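Local coordinates for mRNA export factor (Human herpesvirus 1, PDB 4YXP), which regulates viral gene expression, inhibits host splicing and mediates nuclear export of intronless viral mRNAs, its folded C-terminal domain forming an intertwined homodimer, at the interface of chains A and B. Residues are numbered along the deposited sequence; one frame, centred on the assembly and turned at random. Chains: chain A/B, mRNA export factor.

The interface of chains A and B. Residues chain A 38-39, 42, 98, 101-102; chain B 249, 252-253, 256-257, 264.
B:Leu253 meets chain A with both branches of its isobutyl group, and it has more surface hidden here (100 Å²) than any other residue of the patch. CG anti to the backbone N (chi1 -162°) carries the isobutyl group towards chain A, where its methyls take different partners: CD1 lies 3.4 Å from A:Met39 CE and also touches A:Pro42 CB and A:Val38 CG1, whereas CD2 reaches A:Thr98 CG2 at 3.9 Å, with A:Ala101 CB and A:Met102 CG just beyond.

The apolar packing continues through two methionine tips. The A:Met39 chain, bent at chi2 and chi3, brings CE against the turn of helix 249-259, 3.5 Å from B:Ser256 CB and against B:His257 CB. Its sulphur SD passes beside B:His257 CG and ND1 at 3.7 Å, the two side chains crossing at about a right angle. A:Met102 ends with CE 3.5 Å from B:Val264 CB. A:Val38 CB packs on B:Ser256 CB at 3.7 Å.

A polar contact across the patch is made by the guanidinium of B:Arg249. NH1 donates to the hydroxyl A:Thr98 OG1 over 3.2 Å (149° at H). The acceptor is at the guanidinium edge, 12° out of plane. A bond from NH2 to this oxygen is weak. Within chain B, B:Ser256 OG donates to the carbonyl oxygen B:Glu252 O at 2.9 Å, giving the hydroxyl a partner in its own helix while it faces A:Val38.

The patch forms part of the two-fold dimer interface: chain B's C-terminal helix 249-259 and following segment, including B:Val264 in the region important for homodimerization, pack against helix 93-109, the end of helix 25-38 and the loop that follows it in chain A.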
ATOM      1  N   VAL A  38       9.459 -20.982  -7.790  1.00 41.82           N
ATOM      2  CA  VAL A  38       8.339 -20.609  -8.651  1.00 39.98           C
ATOM      3  C   VAL A  38       8.711 -19.402  -9.511  1.00 38.66           C
ATOM      4  O   VAL A  38       8.354 -19.339 -10.691  1.00 37.87           O
ATOM      5  CB  VAL A  38       7.069 -20.325  -7.810  1.00 38.75           C
ATOM      6  CG1 VAL A  38       5.932 -19.804  -8.685  1.00 36.92           C
ATOM      7  CG2 VAL A  38       6.628 -21.581  -7.070  1.00 40.84           C
ATOM      8  N   MET A  39       9.432 -18.450  -8.922  1.00 38.49           N
ATOM      9  CA  MET A  39       9.788 -17.210  -9.613  1.00 39.27           C
ATOM     10  C   MET A  39      10.934 -17.379 -10.608  1.00 43.51           C
ATOM     11  O   MET A  39      11.291 -16.433 -11.314  1.00 42.89           O
ATOM     12  CB  MET A  39      10.173 -16.126  -8.597  1.00 39.26           C
ATOM     13  CG  MET A  39       9.005 -15.540  -7.829  1.00 39.01           C
ATOM     14  SD  MET A  39       7.764 -14.813  -8.916  1.00 38.08           S
ATOM     15  CE  MET A  39       6.333 -15.727  -8.400  1.00 37.38           C
ATOM     16  N   PRO A  42       8.487 -18.422 -14.310  1.00 43.39           N
ATOM     17  CA  PRO A  42       7.046 -18.264 -14.088  1.00 41.47           C
ATOM     18  C   PRO A  42       6.200 -18.474 -15.344  1.00 39.84           C
ATOM     19  O   PRO A  42       5.039 -18.872 -15.232  1.00 38.94           O
ATOM     20  CB  PRO A  42       6.930 -16.821 -13.588  1.00 41.22           C
ATOM     21  CG  PRO A  42       8.104 -16.126 -14.162  1.00 41.98           C
ATOM     22  CD  PRO A  42       9.206 -17.142 -14.187  1.00 43.61           C
ATOM     23  N   THR A  98      -0.363 -14.993 -16.846  1.00 32.09           N
ATOM     24  CA  THR A  98       0.906 -15.003 -16.117  1.00 28.75           C
ATOM     25  C   THR A  98       1.370 -13.574 -15.857  1.00 27.86           C
ATOM     26  O   THR A  98       1.658 -13.193 -14.715  1.00 27.48           O
ATOM     27  CB  THR A  98       2.012 -15.758 -16.893  1.00 29.71           C
ATOM     28  OG1 THR A  98       1.635 -17.128 -17.066  1.00 31.23           O
ATOM     29  CG2 THR A  98       3.349 -15.700 -16.149  1.00 29.29           C
ATOM     30  N   ALA A 101      -0.775 -11.588 -13.326  1.00 28.33           N
ATOM     31  CA  ALA A 101      -0.541 -11.982 -11.941  1.00 29.38           C
ATOM     32  C   ALA A 101       0.732 -11.334 -11.404  1.00 27.85           C
ATOM     33  O   ALA A 101       0.764 -10.832 -10.275  1.00 27.52           O
ATOM     34  CB  ALA A 101      -0.452 -13.495 -11.831  1.00 31.90           C
ATOM     35  N   MET A 102       1.780 -11.346 -12.220  1.00 27.41           N
ATOM     36  CA  MET A 102       3.065 -10.787 -11.820  1.00 27.79           C
ATOM     37  C   MET A 102       2.989  -9.268 -11.704  1.00 25.73           C
ATOM     38  O   MET A 102       3.466  -8.687 -10.721  1.00 26.69           O
ATOM     39  CB  MET A 102       4.153 -11.196 -12.816  1.00 31.03           C
ATOM     40  CG  MET A 102       4.432 -12.693 -12.827  1.00 35.46           C
ATOM     41  SD  MET A 102       5.605 -13.192 -14.104  1.00 39.72           S
ATOM     42  CE  MET A 102       7.117 -12.503 -13.434  1.00 38.36           C
TER
ATOM     43  N   ARG B 249      -2.716 -22.315 -10.516  1.00 32.26           N
ATOM     44  CA  ARG B 249      -1.362 -21.910 -10.878  1.00 34.46           C
ATOM     45  C   ARG B 249      -1.092 -20.437 -10.564  1.00 32.75           C
ATOM     46  O   ARG B 249      -0.049 -20.097 -10.002  1.00 33.46           O
ATOM     47  CB  ARG B 249      -1.123 -22.168 -12.365  1.00 38.29           C
ATOM     48  CG  ARG B 249       0.299 -21.906 -12.832  1.00 41.28           C
ATOM     49  CD  ARG B 249       0.452 -22.222 -14.314  1.00 44.26           C
ATOM     50  NE  ARG B 249      -0.325 -21.304 -15.146  1.00 44.18           N
ATOM     51  CZ  ARG B 249       0.094 -20.101 -15.531  1.00 43.37           C
ATOM     52  NH1 ARG B 249       1.292 -19.656 -15.167  1.00 42.12           N
ATOM     53  NH2 ARG B 249      -0.687 -19.339 -16.285  1.00 43.68           N
ATOM     54  N   GLU B 252      -0.635 -19.620  -6.902  1.00 32.69           N
ATOM     55  CA  GLU B 252       0.699 -20.027  -6.463  1.00 33.28           C
ATOM     56  C   GLU B 252       1.740 -18.987  -6.879  1.00 31.68           C
ATOM     57  O   GLU B 252       2.693 -18.715  -6.149  1.00 30.26           O
ATOM     58  CB  GLU B 252       1.052 -21.401  -7.040  1.00 35.04           C
ATOM     59  CG  GLU B 252       2.355 -21.992  -6.525  1.00 34.99           C
ATOM     60  CD  GLU B 252       2.632 -23.374  -7.090  1.00 36.65           C
ATOM     61  OE1 GLU B 252       2.348 -23.601  -8.284  1.00 35.95           O
ATOM     62  OE2 GLU B 252       3.129 -24.240  -6.340  1.00 38.87           O
ATOM     63  N   LEU B 253       1.541 -18.395  -8.052  1.00 31.23           N
ATOM     64  CA  LEU B 253       2.436 -17.360  -8.561  1.00 30.96           C
ATOM     65  C   LEU B 253       2.344 -16.091  -7.708  1.00 25.81           C
ATOM     66  O   LEU B 253       3.357 -15.462  -7.385  1.00 24.55           O
ATOM     67  CB  LEU B 253       2.093 -17.048 -10.022  1.00 36.15           C
ATOM     68  CG  LEU B 253       3.124 -16.332 -10.900  1.00 41.30           C
ATOM     69  CD1 LEU B 253       4.454 -17.060 -10.913  1.00 45.21           C
ATOM     70  CD2 LEU B 253       2.590 -16.212 -12.322  1.00 42.05           C
ATOM     71  N   SER B 256       3.964 -16.657  -4.293  1.00 28.63           N
ATOM     72  CA  SER B 256       5.413 -16.771  -4.394  1.00 31.48           C
ATOM     73  C   SER B 256       6.069 -15.410  -4.604  1.00 31.92           C
ATOM     74  O   SER B 256       7.140 -15.144  -4.059  1.00 32.40           O
ATOM     75  CB  SER B 256       5.799 -17.717  -5.533  1.00 31.95           C
ATOM     76  OG  SER B 256       5.386 -19.044  -5.257  1.00 31.93           O
ATOM     77  N   HIS B 257       5.426 -14.545  -5.382  1.00 31.03           N
ATOM     78  CA  HIS B 257       6.017 -13.256  -5.724  1.00 30.83           C
ATOM     79  C   HIS B 257       5.936 -12.282  -4.549  1.00 29.72           C
ATOM     80  O   HIS B 257       6.753 -11.370  -4.434  1.00 31.38           O
ATOM     81  CB  HIS B 257       5.333 -12.658  -6.954  1.00 31.40           C
ATOM     82  CG  HIS B 257       6.182 -11.687  -7.712  1.00 32.31           C
ATOM     83  ND1 HIS B 257       7.503 -11.431  -7.382  1.00 32.51           N
ATOM     84  CD2 HIS B 257       5.916 -10.914  -8.788  1.00 32.52           C
ATOM     85  CE1 HIS B 257       7.997 -10.543  -8.218  1.00 32.36           C
ATOM     86  NE2 HIS B 257       7.056 -10.209  -9.087  1.00 32.01           N
ATOM     87  N   VAL B 264      10.691  -9.306 -12.186  1.00 32.50           N
ATOM     88  CA  VAL B 264      10.968 -10.239 -13.270  1.00 34.34           C
ATOM     89  C   VAL B 264      10.276  -9.763 -14.545  1.00 34.77           C
ATOM     90  O   VAL B 264      10.890  -9.715 -15.610  1.00 36.61           O
ATOM     91  CB  VAL B 264      10.523 -11.668 -12.902  1.00 35.56           C
ATOM     92  CG1 VAL B 264      10.692 -12.618 -14.084  1.00 36.92           C
ATOM     93  CG2 VAL B 264      11.310 -12.176 -11.698  1.00 37.23           C
TER